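Local coordinates for periplasmic protein TorT (Vibrio parahaemolyticus, PDB 3O1I), which probably binds a small ligand in the periplasm and, as its TorT name suggests, takes part in sensing trimethylamine N-oxide, at residues A244-Q252 against D288-P296. Residues are numbered along the deposited sequence; the frame is centred on the assembly and turned at random.
Sequences APTDKMVQQ and DTIEESLSP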
ATOM      1  N   ALA D 244     -34.184   9.301 -12.779  1.00 68.09           N
ATOM      2  CA  ALA D 244     -32.848   9.183 -13.359  1.00 67.74           C
ATOM      3  C   ALA D 244     -32.891   9.288 -14.884  1.00 68.54           C
ATOM      4  O   ALA D 244     -33.393   8.391 -15.570  1.00 68.56           O
ATOM      5  CB  ALA D 244     -32.205   7.862 -12.960  1.00 66.63           C
ATOM      6  N   PRO D 245     -32.373  10.396 -15.438  1.00 67.92           N
ATOM      7  CA  PRO D 245     -32.370  10.560 -16.890  1.00 67.57           C
ATOM      8  C   PRO D 245     -31.252   9.733 -17.513  1.00 68.44           C
ATOM      9  O   PRO D 245     -30.098   9.895 -17.144  1.00 69.54           O
ATOM     10  CB  PRO D 245     -32.118  12.053 -17.061  1.00 67.26           C
ATOM     11  CG  PRO D 245     -31.216  12.361 -15.913  1.00 65.76           C
ATOM     12  CD  PRO D 245     -31.922  11.638 -14.781  1.00 67.48           C
ATOM     13  N   THR D 246     -31.583   8.853 -18.454  1.00 69.32           N
ATOM     14  CA  THR D 246     -30.569   8.035 -19.115  1.00 70.09           C
ATOM     15  C   THR D 246     -30.183   8.646 -20.456  1.00 70.49           C
ATOM     16  O   THR D 246     -31.050   8.863 -21.307  1.00 70.46           O
ATOM     17  CB  THR D 246     -31.085   6.626 -19.396  1.00 70.54           C
ATOM     18  OG1 THR D 246     -30.094   5.892 -20.123  1.00 71.18           O
ATOM     19  CG2 THR D 246     -32.339   6.692 -20.229  1.00 72.28           C
ATOM     20  N   ASP D 247     -28.891   8.922 -20.643  1.00 70.74           N
ATOM     21  CA  ASP D 247     -28.408   9.500 -21.894  1.00 69.61           C
ATOM     22  C   ASP D 247     -27.846   8.403 -22.786  1.00 69.14           C
ATOM     23  O   ASP D 247     -26.955   8.631 -23.601  1.00 68.49           O
ATOM     24  CB  ASP D 247     -27.367  10.609 -21.628  1.00 69.77           C
ATOM     25  CG  ASP D 247     -25.984  10.075 -21.242  1.00 70.65           C
ATOM     26  OD1 ASP D 247     -25.861   8.905 -20.811  1.00 72.63           O
ATOM     27  OD2 ASP D 247     -25.011  10.855 -21.364  1.00 67.79           O
ATOM     28  N   LYS D 248     -28.403   7.207 -22.607  1.00 70.56           N
ATOM     29  CA  LYS D 248     -28.042   6.026 -23.379  1.00 72.17           C
ATOM     30  C   LYS D 248     -26.579   6.029 -23.761  1.00 72.89           C
ATOM     31  O   LYS D 248     -26.181   6.652 -24.745  1.00 72.54           O
ATOM     32  CB  LYS D 248     -28.919   5.943 -24.637  1.00 72.52           C
ATOM     33  CG  LYS D 248     -30.398   5.739 -24.346  1.00 72.27           C
ATOM     34  CD  LYS D 248     -31.249   6.033 -25.556  1.00 73.05           C
ATOM     35  CE  LYS D 248     -32.638   6.469 -25.121  1.00 74.44           C
ATOM     36  NZ  LYS D 248     -33.293   7.390 -26.092  1.00 71.93           N
ATOM     37  N   MET D 249     -25.787   5.317 -22.965  1.00 74.36           N
ATOM     38  CA  MET D 249     -24.344   5.218 -23.171  1.00 73.35           C
ATOM     39  C   MET D 249     -23.947   4.199 -24.244  1.00 72.32           C
ATOM     40  O   MET D 249     -23.251   4.536 -25.209  1.00 70.96           O
ATOM     41  CB  MET D 249     -23.662   4.865 -21.844  1.00 73.84           C
ATOM     42  CG  MET D 249     -23.964   5.815 -20.691  1.00 73.47           C
ATOM     43  SD  MET D 249     -25.267   5.238 -19.597  1.00 73.00           S
ATOM     44  CE  MET D 249     -26.009   6.773 -19.117  1.00 71.78           C
ATOM     45  N   VAL D 250     -24.372   2.950 -24.057  1.00 71.81           N
ATOM     46  CA  VAL D 250     -24.063   1.892 -25.011  1.00 72.00           C
ATOM     47  C   VAL D 250     -24.251   2.406 -26.428  1.00 74.09           C
ATOM     48  O   VAL D 250     -23.429   2.157 -27.301  1.00 74.80           O
ATOM     49  CB  VAL D 250     -24.966   0.667 -24.822  1.00 69.77           C
ATOM     50  CG1 VAL D 250     -24.709  -0.326 -25.939  1.00 68.76           C
ATOM     51  CG2 VAL D 250     -24.700   0.021 -23.471  1.00 67.38           C
ATOM     52  N   GLN D 251     -25.337   3.132 -26.655  1.00 76.41           N
ATOM     53  CA  GLN D 251     -25.605   3.683 -27.976  1.00 77.74           C
ATOM     54  C   GLN D 251     -24.683   4.853 -28.293  1.00 76.60           C
ATOM     55  O   GLN D 251     -24.292   5.027 -29.447  1.00 77.46           O
ATOM     56  CB  GLN D 251     -27.059   4.140 -28.071  1.00 79.77           C
ATOM     57  CG  GLN D 251     -27.401   4.871 -29.353  1.00 81.30           C
ATOM     58  CD  GLN D 251     -28.891   5.064 -29.515  1.00 81.95           C
ATOM     59  OE1 GLN D 251     -29.508   5.873 -28.817  1.00 81.49           O
ATOM     60  NE2 GLN D 251     -29.485   4.304 -30.430  1.00 82.59           N
ATOM     61  N   GLN D 252     -24.343   5.649 -27.276  1.00 74.75           N
ATOM     62  CA  GLN D 252     -23.472   6.803 -27.470  1.00 72.17           C
ATOM     63  C   GLN D 252     -22.139   6.315 -28.001  1.00 70.56           C
ATOM     64  O   GLN D 252     -21.398   7.059 -28.646  1.00 69.15           O
ATOM     65  CB  GLN D 252     -23.281   7.568 -26.159  1.00 70.97           C
ATOM     66  CG  GLN D 252     -23.083   9.055 -26.383  1.00 72.52           C
ATOM     67  CD  GLN D 252     -23.222   9.873 -25.113  1.00 73.17           C
ATOM     68  OE1 GLN D 252     -24.093   9.607 -24.287  1.00 73.59           O
ATOM     69  NE2 GLN D 252     -22.376  10.891 -24.961  1.00 72.11           N
ATOM     70  N   ASP D 288     -35.992  -1.818 -24.277  1.00 83.33           N
ATOM     71  CA  ASP D 288     -35.323  -1.303 -25.467  1.00 84.25           C
ATOM     72  C   ASP D 288     -34.375  -0.134 -25.187  1.00 84.10           C
ATOM     73  O   ASP D 288     -33.323  -0.015 -25.827  1.00 83.99           O
ATOM     74  CB  ASP D 288     -36.353  -0.888 -26.532  1.00 85.37           C
ATOM     75  CG  ASP D 288     -37.148   0.342 -26.135  1.00 86.46           C
ATOM     76  OD1 ASP D 288     -37.993   0.246 -25.219  1.00 86.02           O
ATOM     77  OD2 ASP D 288     -36.923   1.411 -26.746  1.00 87.94           O
ATOM     78  N   THR D 289     -34.738   0.721 -24.233  1.00 83.38           N
ATOM     79  CA  THR D 289     -33.908   1.874 -23.907  1.00 83.09           C
ATOM     80  C   THR D 289     -32.757   1.582 -22.943  1.00 83.46           C
ATOM     81  O   THR D 289     -31.705   2.208 -23.033  1.00 84.03           O
ATOM     82  CB  THR D 289     -34.764   3.034 -23.355  1.00 82.06           C
ATOM     83  OG1 THR D 289     -35.625   2.551 -22.318  1.00 79.48           O
ATOM     84  CG2 THR D 289     -35.602   3.648 -24.476  1.00 80.41           C
ATOM     85  N   ILE D 290     -32.933   0.641 -22.025  1.00 83.24           N
ATOM     86  CA  ILE D 290     -31.850   0.342 -21.104  1.00 82.99           C
ATOM     87  C   ILE D 290     -30.787  -0.469 -21.817  1.00 83.69           C
ATOM     88  O   ILE D 290     -29.684  -0.631 -21.308  1.00 84.52           O
ATOM     89  CB  ILE D 290     -32.312  -0.456 -19.880  1.00 82.39           C
ATOM     90  CG1 ILE D 290     -32.726  -1.865 -20.301  1.00 82.20           C
ATOM     91  CG2 ILE D 290     -33.429   0.291 -19.170  1.00 81.70           C
ATOM     92  CD1 ILE D 290     -32.778  -2.847 -19.144  1.00 82.35           C
ATOM     93  N   GLU D 291     -31.117  -0.990 -22.991  1.00 84.64           N
ATOM     94  CA  GLU D 291     -30.155  -1.774 -23.752  1.00 85.56           C
ATOM     95  C   GLU D 291     -29.142  -0.860 -24.414  1.00 84.95           C
ATOM     96  O   GLU D 291     -27.987  -1.224 -24.584  1.00 84.59           O
ATOM     97  CB  GLU D 291     -30.858  -2.592 -24.826  1.00 87.59           C
ATOM     98  CG  GLU D 291     -29.900  -3.262 -25.793  1.00 91.32           C
ATOM     99  CD  GLU D 291     -30.617  -3.906 -26.961  1.00 94.25           C
ATOM    100  OE1 GLU D 291     -31.357  -3.190 -27.676  1.00 95.67           O
ATOM    101  OE2 GLU D 291     -30.442  -5.127 -27.163  1.00 95.76           O
ATOM    102  N   GLU D 292     -29.586   0.326 -24.804  1.00 85.54           N
ATOM    103  CA  GLU D 292     -28.709   1.296 -25.442  1.00 86.66           C
ATOM    104  C   GLU D 292     -28.159   2.188 -24.344  1.00 85.03           C
ATOM    105  O   GLU D 292     -27.690   3.299 -24.599  1.00 84.30           O
ATOM    106  CB  GLU D 292     -29.493   2.150 -26.435  1.00 90.68           C
ATOM    107  CG  GLU D 292     -30.369   1.354 -27.376  1.00 97.21           C
ATOM    108  CD  GLU D 292     -31.077   2.242 -28.371  1.00101.30           C
ATOM    109  OE1 GLU D 292     -31.817   3.153 -27.930  1.00103.36           O
ATOM    110  OE2 GLU D 292     -30.885   2.030 -29.589  1.00104.31           O
ATOM    111  N   SER D 293     -28.238   1.689 -23.114  1.00 83.35           N
ATOM    112  CA  SER D 293     -27.761   2.424 -21.952  1.00 80.60           C
ATOM    113  C   SER D 293     -26.713   1.692 -21.128  1.00 79.47           C
ATOM    114  O   SER D 293     -25.557   2.096 -21.106  1.00 79.55           O
ATOM    115  CB  SER D 293     -28.937   2.806 -21.047  1.00 78.70           C
ATOM    116  OG  SER D 293     -29.447   4.075 -21.403  1.00 74.87           O
ATOM    117  N   LEU D 294     -27.106   0.616 -20.456  1.00 78.42           N
ATOM    118  CA  LEU D 294     -26.163  -0.106 -19.615  1.00 79.11           C
ATOM    119  C   LEU D 294     -25.794  -1.491 -20.102  1.00 79.69           C
ATOM    120  O   LEU D 294     -26.654  -2.326 -20.338  1.00 81.15           O
ATOM    121  CB  LEU D 294     -26.700  -0.210 -18.184  1.00 78.23           C
ATOM    122  CG  LEU D 294     -27.078   1.128 -17.544  1.00 78.78           C
ATOM    123  CD1 LEU D 294     -27.652   0.903 -16.157  1.00 79.37           C
ATOM    124  CD2 LEU D 294     -25.856   2.025 -17.488  1.00 79.88           C
ATOM    125  N   SER D 295     -24.493  -1.722 -20.221  1.00 80.27           N
ATOM    126  CA  SER D 295     -23.938  -2.996 -20.659  1.00 79.81           C
ATOM    127  C   SER D 295     -24.521  -4.211 -19.939  1.00 78.87           C
ATOM    128  O   SER D 295     -25.008  -4.107 -18.823  1.00 77.50           O
ATOM    129  CB  SER D 295     -22.423  -2.958 -20.463  1.00 81.33           C
ATOM    130  OG  SER D 295     -22.096  -2.246 -19.280  1.00 81.71           O
ATOM    131  N   PRO D 296     -24.469  -5.386 -20.579  1.00 79.75           N
ATOM    132  CA  PRO D 296     -24.981  -6.646 -20.033  1.00 81.20           C
ATOM    133  C   PRO D 296     -24.205  -7.104 -18.815  1.00 82.29           C
ATOM    134  O   PRO D 296     -23.203  -6.496 -18.448  1.00 83.83           O
ATOM    135  CB  PRO D 296     -24.806  -7.626 -21.193  1.00 81.17           C
ATOM    136  CG  PRO D 296     -24.894  -6.757 -22.390  1.00 81.39           C
ATOM    137  CD  PRO D 296     -24.063  -5.566 -21.980  1.00 80.88           C
TER
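Q251 N donates to E292 O at 3.1 Å, with a nearly straight N-H...O angle of 165°. The donor sits above the carbonyl plane, not on a lone pair. S293 O accepts from V250 N at 3.3 Å, again from above the carbonyl plane, and has a weak second donor in S22 OG of helix 18-32.

V250 points its side chain at the turn after helix 287-291. Its CG1 is anti to the backbone N (chi1 173°) and lies near E291 O, while CG2 rests against the carbonyl of S293. M249 lies alongside L294, with M249 SD 3.9 Å from L294 CD2. On the other flank, Q251 and E292 extend alongside each other in the same direction. Q251 NE2 is 2.8 Å from E292 OE2, but the angle is poor for a hydrogen bond and the amide and carboxylate planes are 56° apart. K248 also runs beside E292, and its CE passes T289 CG2. T246 OG1 accepts from K248 N, forming an ST turn, and lies next to S293 OG.

The contact joins the turn after helix 287-291 to the N-terminal end of helix 249-263. Helix 18-32 and helix 230-236 pack next to it, in a fold with two parallel sheets. N-H groups at the N-terminal end of a helix have no carbonyl one turn earlier in the helix to bond to. Here main-chain carbonyls satisfy two of them, and the helix dipole would probably favour these acceptors. K248 NZ bonds to I276 O and lies 4.8 Å from E292 OE1, not in contact, so any attraction to that carboxylate is probably weak.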